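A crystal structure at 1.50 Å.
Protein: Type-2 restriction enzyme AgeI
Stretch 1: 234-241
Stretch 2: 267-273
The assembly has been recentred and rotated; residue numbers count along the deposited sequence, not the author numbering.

Stretch 1, residues 234-241: FSACFSYN
Stretch 2 267-273: DEFTDYL

Packing of a β-strand against the first turns of a helix in the type-2 restriction enzyme AgeI, two stretches of one chain. In the backbone, Cys237 to Ser239 are extended (phi/psi -126/133, -120/119 and -110/143), as is Ala236 (-170/159); Ser235 before them is kinked (-63/-38), and Tyr240 leaves the strand at -113/21. Residues 268-273 are helical, with phi from -58 to -68 and psi from -34 to -51, and the helix continues beyond Leu273. Strand and helix run nearly antiparallel, their axes at 157° and 10.0 Å apart at closest approach. In register, Phe238 lies across from Phe269 (CA to CA 6.9 Å) and Ala236 across from Tyr272 (CA to CA 8.9 Å). The strand's alternation turns Ala236 and Phe238 toward the helix, while Cys237 and Ser239, both chi1 t, remain out of its reach; on the helix, Phe269 and Tyr272, three residues apart, point toward the strand.

Phe238 (chi1 m, chi2 84°) is the centre of the aromatic contacts, with 92 Å² covered by the helix. Phe269 (chi1 t, chi2 66°) directs its ring edge at the Phe238 face, centroids 5.1 Å apart and planes at 79°; Phe238 CD1 and Phe269 CD1 are 3.7 Å apart. Phe269 CB also sits over the Phe238 ring, 4.1 Å from its centroid and 23° off the normal, a CH-pi contact. The Phe238 ring reaches the helix backbone itself: its CE2 is 3.4 Å from Phe269 CA and 3.7 Å from Glu268 O. Tyr272 (chi1 t, chi2 78°) meets Phe238 obliquely, centroids 5.5 Å apart and planes at 57°, with Phe238 CZ 3.7 Å from Tyr272 CB. The flat phenylalanine ring thus fills the space between the two backbones.

Small side chains and the tyrosine ends add further contacts. Ala236 CB lies over a face of the Tyr272 ring, 4.2 Å from the centroid and 27° off the normal, and 3.8 Å from Tyr272 CZ; its lone methyl fits beneath the phenol. Ser235 (chi1 m) brings CB to 3.3 Å from Tyr272 OH. Tyr240 (chi1 m, chi2 98°) starts sideways, but its end comes nearer, placing OH 4.0 Å from Phe269 CB.

No direct hydrogen bond crosses the interface, which buries 307 Å² over both sides and is mainly apolar. One water bridges its margin, donating to Ser235 O at 3.2 Å from the water oxygen and hydrogen-bonding to Tyr272 OH at 2.6 Å. Tyrosine suits this partly exposed place, with its ring packed on the strand and its hydroxyl at the water.

At the helix start, Asp267 (chi1 p) caps the N-terminus, its OD1 accepting from Thr270 N at 3.0 Å; Asp267 N in return donates to Thr270 OG1 at 2.9 Å, with Thr270 chi1 p and its CB directed away from the strand. Asp271 N to Asp267 O and Tyr272 N to Glu268 O, both 2.9 Å, continue the helix, and Leu273 N donates to Phe269 O at 3.0 Å.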

ATOM      1  N   PHE A 234       2.805  18.793   2.237  1.00 15.32           N
ATOM      2  CA  PHE A 234       1.514  19.004   2.911  1.00 15.34           C
ATOM      3  C   PHE A 234       1.478  20.385   3.556  1.00 15.69           C
ATOM      4  O   PHE A 234       2.521  20.944   3.891  1.00 16.91           O
ATOM      5  CB  PHE A 234       1.255  17.927   3.986  1.00 13.89           C
ATOM      6  CG  PHE A 234       1.212  16.537   3.445  1.00 14.28           C
ATOM      7  CD1 PHE A 234       0.027  15.997   2.973  1.00 14.76           C
ATOM      8  CD2 PHE A 234       2.365  15.770   3.384  1.00 14.38           C
ATOM      9  CE1 PHE A 234      -0.008  14.717   2.451  1.00 14.89           C
ATOM     10  CE2 PHE A 234       2.340  14.490   2.868  1.00 15.26           C
ATOM     11  CZ  PHE A 234       1.149  13.957   2.404  1.00 15.00           C
ATOM     12  N   SER A 235       0.278  20.931   3.732  1.00 14.70           N
ATOM     13  CA  SER A 235       0.125  22.247   4.348  1.00 15.20           C
ATOM     14  C   SER A 235       0.628  22.222   5.781  1.00 15.19           C
ATOM     15  O   SER A 235       1.229  23.182   6.267  1.00 17.53           O
ATOM     16  CB  SER A 235      -1.337  22.699   4.321  1.00 15.75           C
ATOM     17  OG  SER A 235      -1.821  22.778   2.997  1.00 16.08           O
ATOM     18  N   ALA A 236       0.354  21.106   6.448  1.00 14.57           N
ATOM     19  CA  ALA A 236       0.733  20.889   7.837  1.00 15.77           C
ATOM     20  C   ALA A 236       0.483  19.435   8.172  1.00 14.91           C
ATOM     21  O   ALA A 236      -0.279  18.765   7.487  1.00 15.45           O
ATOM     22  CB  ALA A 236      -0.051  21.783   8.767  1.00 15.84           C
ATOM     23  N   CYS A 237       1.152  18.951   9.212  1.00 14.07           N
ATOM     24  CA  CYS A 237       0.952  17.591   9.682  1.00 14.57           C
ATOM     25  C   CYS A 237       0.619  17.618  11.162  1.00 14.93           C
ATOM     26  O   CYS A 237       1.275  18.312  11.949  1.00 16.39           O
ATOM     27  CB  CYS A 237       2.203  16.742   9.422  1.00 15.00           C
ATOM     28  SG  CYS A 237       2.168  15.072  10.156  1.00 16.59           S
ATOM     29  N   PHE A 238      -0.418  16.875  11.528  1.00 14.08           N
ATOM     30  CA  PHE A 238      -0.824  16.754  12.918  1.00 14.74           C
ATOM     31  C   PHE A 238      -0.746  15.302  13.314  1.00 14.67           C
ATOM     32  O   PHE A 238      -1.394  14.464  12.705  1.00 14.18           O
ATOM     33  CB  PHE A 238      -2.231  17.313  13.118  1.00 16.12           C
ATOM     34  CG  PHE A 238      -2.315  18.780  12.855  1.00 17.00           C
ATOM     35  CD1 PHE A 238      -2.483  19.255  11.562  1.00 17.57           C
ATOM     36  CD2 PHE A 238      -2.173  19.692  13.890  1.00 17.06           C
ATOM     37  CE1 PHE A 238      -2.538  20.612  11.313  1.00 18.09           C
ATOM     38  CE2 PHE A 238      -2.216  21.045  13.641  1.00 18.47           C
ATOM     39  CZ  PHE A 238      -2.399  21.505  12.352  1.00 18.87           C
ATOM     40  N   SER A 239       0.089  15.008  14.306  1.00 14.98           N
ATOM     41  CA  SER A 239       0.232  13.651  14.797  1.00 14.40           C
ATOM     42  C   SER A 239      -0.370  13.533  16.179  1.00 14.50           C
ATOM     43  O   SER A 239      -0.256  14.448  16.999  1.00 15.12           O
ATOM     44  CB  SER A 239       1.702  13.236  14.832  1.00 14.68           C
ATOM     45  OG  SER A 239       1.828  11.976  15.481  1.00 15.18           O
ATOM     46  N   TYR A 240      -1.001  12.394  16.437  1.00 14.88           N
ATOM     47  CA  TYR A 240      -1.589  12.139  17.744  1.00 15.31           C
ATOM     48  C   TYR A 240      -0.847  11.015  18.443  1.00 14.88           C
ATOM     49  O   TYR A 240      -1.370  10.365  19.347  1.00 15.11           O
ATOM     50  CB  TYR A 240      -3.081  11.835  17.604  1.00 15.26           C
ATOM     51  CG  TYR A 240      -3.796  12.985  16.939  1.00 15.43           C
ATOM     52  CD1 TYR A 240      -4.072  12.964  15.573  1.00 15.48           C
ATOM     53  CD2 TYR A 240      -4.132  14.122  17.662  1.00 15.91           C
ATOM     54  CE1 TYR A 240      -4.706  14.041  14.954  1.00 16.28           C
ATOM     55  CE2 TYR A 240      -4.758  15.200  17.051  1.00 16.92           C
ATOM     56  CZ  TYR A 240      -5.042  15.147  15.697  1.00 17.47           C
ATOM     57  OH  TYR A 240      -5.654  16.219  15.081  1.00 18.18           O
ATOM     58  N   ASN A 241       0.386  10.794  18.004  1.00 13.86           N
ATOM     59  CA  ASN A 241       1.315   9.977  18.766  1.00 13.92           C
ATOM     60  C   ASN A 241       2.146  10.916  19.616  1.00 14.30           C
ATOM     61  O   ASN A 241       2.936  11.685  19.077  1.00 15.23           O
ATOM     62  CB  ASN A 241       2.206   9.151  17.837  1.00 13.75           C
ATOM     63  CG  ASN A 241       3.047   8.130  18.581  1.00 14.57           C
ATOM     64  OD1 ASN A 241       3.369   8.311  19.754  1.00 14.43           O
ATOM     65  ND2 ASN A 241       3.405   7.044  17.898  1.00 15.76           N
ATOM     66  N   ASP A 267      -7.579  22.849  19.996  1.00 24.15           N
ATOM     67  CA  ASP A 267      -6.177  22.442  20.037  1.00 22.70           C
ATOM     68  C   ASP A 267      -5.403  23.069  18.880  1.00 22.30           C
ATOM     69  O   ASP A 267      -5.916  23.953  18.195  1.00 22.60           O
ATOM     70  CB  ASP A 267      -6.043  20.909  20.023  1.00 22.00           C
ATOM     71  CG  ASP A 267      -6.642  20.259  18.781  1.00 22.01           C
ATOM     72  OD1 ASP A 267      -7.053  20.965  17.841  1.00 21.59           O
ATOM     73  OD2 ASP A 267      -6.690  19.012  18.737  1.00 22.69           O
ATOM     74  N   GLU A 268      -4.167  22.627  18.673  1.00 23.35           N
ATOM     75  CA  GLU A 268      -3.348  23.193  17.606  1.00 24.71           C
ATOM     76  C   GLU A 268      -3.987  23.014  16.231  1.00 22.44           C
ATOM     77  O   GLU A 268      -3.847  23.879  15.367  1.00 22.98           O
ATOM     78  CB  GLU A 268      -1.951  22.581  17.621  1.00 28.07           C
ATOM     79  CG  GLU A 268      -1.094  23.076  18.770  1.00 31.00           C
ATOM     80  CD  GLU A 268       0.374  22.792  18.557  1.00 34.56           C
ATOM     81  OE1 GLU A 268       0.748  21.602  18.502  1.00 35.41           O
ATOM     82  OE2 GLU A 268       1.151  23.761  18.432  1.00 36.62           O
ATOM     83  N   PHE A 269      -4.696  21.906  16.032  1.00 20.62           N
ATOM     84  CA  PHE A 269      -5.352  21.652  14.751  1.00 19.30           C
ATOM     85  C   PHE A 269      -6.494  22.638  14.498  1.00 18.72           C
ATOM     86  O   PHE A 269      -6.565  23.250  13.427  1.00 18.14           O
ATOM     87  CB  PHE A 269      -5.867  20.210  14.680  1.00 18.52           C
ATOM     88  CG  PHE A 269      -6.659  19.909  13.433  1.00 18.29           C
ATOM     89  CD1 PHE A 269      -6.048  19.927  12.189  1.00 19.59           C
ATOM     90  CD2 PHE A 269      -8.014  19.615  13.504  1.00 18.85           C
ATOM     91  CE1 PHE A 269      -6.772  19.650  11.038  1.00 19.72           C
ATOM     92  CE2 PHE A 269      -8.743  19.342  12.354  1.00 19.02           C
ATOM     93  CZ  PHE A 269      -8.115  19.352  11.120  1.00 19.01           C
ATOM     94  N   THR A 270      -7.375  22.808  15.482  1.00 18.56           N
ATOM     95  CA  THR A 270      -8.499  23.727  15.313  1.00 19.45           C
ATOM     96  C   THR A 270      -8.000  25.173  15.228  1.00 20.47           C
ATOM     97  O   THR A 270      -8.485  25.948  14.407  1.00 20.38           O
ATOM     98  CB  THR A 270      -9.542  23.586  16.439  1.00 20.61           C
ATOM     99  OG1 THR A 270      -8.974  23.970  17.699  1.00 22.27           O
ATOM    100  CG2 THR A 270     -10.034  22.153  16.518  1.00 20.34           C
ATOM    101  N   ASP A 271      -7.010  25.521  16.047  1.00 21.91           N
ATOM    102  CA  ASP A 271      -6.400  26.848  15.968  1.00 24.48           C
ATOM    103  C   ASP A 271      -5.846  27.096  14.569  1.00 23.75           C
ATOM    104  O   ASP A 271      -5.974  28.195  14.018  1.00 25.02           O
ATOM    105  CB  ASP A 271      -5.286  27.004  17.005  1.00 28.15           C
ATOM    106  CG  ASP A 271      -5.815  27.119  18.421  1.00 32.07           C
ATOM    107  OD1 ASP A 271      -7.023  27.389  18.596  1.00 33.13           O
ATOM    108  OD2 ASP A 271      -5.015  26.947  19.364  1.00 34.61           O
ATOM    109  N   TYR A 272      -5.235  26.063  13.999  1.00 22.52           N
ATOM    110  CA  TYR A 272      -4.661  26.138  12.663  1.00 21.61           C
ATOM    111  C   TYR A 272      -5.728  26.390  11.603  1.00 19.92           C
ATOM    112  O   TYR A 272      -5.590  27.294  10.784  1.00 20.52           O
ATOM    113  CB  TYR A 272      -3.893  24.852  12.346  1.00 22.05           C
ATOM    114  CG  TYR A 272      -3.421  24.752  10.918  1.00 23.77           C
ATOM    115  CD1 TYR A 272      -2.302  25.456  10.482  1.00 23.84           C
ATOM    116  CD2 TYR A 272      -4.087  23.948  10.002  1.00 24.60           C
ATOM    117  CE1 TYR A 272      -1.869  25.367   9.175  1.00 23.95           C
ATOM    118  CE2 TYR A 272      -3.661  23.852   8.695  1.00 24.34           C
ATOM    119  CZ  TYR A 272      -2.551  24.560   8.287  1.00 24.69           C
ATOM    120  OH  TYR A 272      -2.123  24.468   6.985  1.00 26.82           O
ATOM    121  N   LEU A 273      -6.792  25.594  11.623  1.00 19.70           N
ATOM    122  CA  LEU A 273      -7.880  25.780  10.670  1.00 19.45           C
ATOM    123  C   LEU A 273      -8.526  27.155  10.812  1.00 20.50           C
ATOM    124  O   LEU A 273      -8.803  27.817   9.814  1.00 21.61           O
ATOM    125  CB  LEU A 273      -8.941  24.693  10.838  1.00 18.96           C
ATOM    126  CG  LEU A 273      -8.516  23.293  10.398  1.00 19.26           C
ATOM    127  CD1 LEU A 273      -9.716  22.363  10.417  1.00 18.06           C
ATOM    128  CD2 LEU A 273      -7.866  23.319   9.016  1.00 19.51           C
TER
HETATM  129  O   HOH W   1      -0.151  26.074   6.270  1.00 36.36           O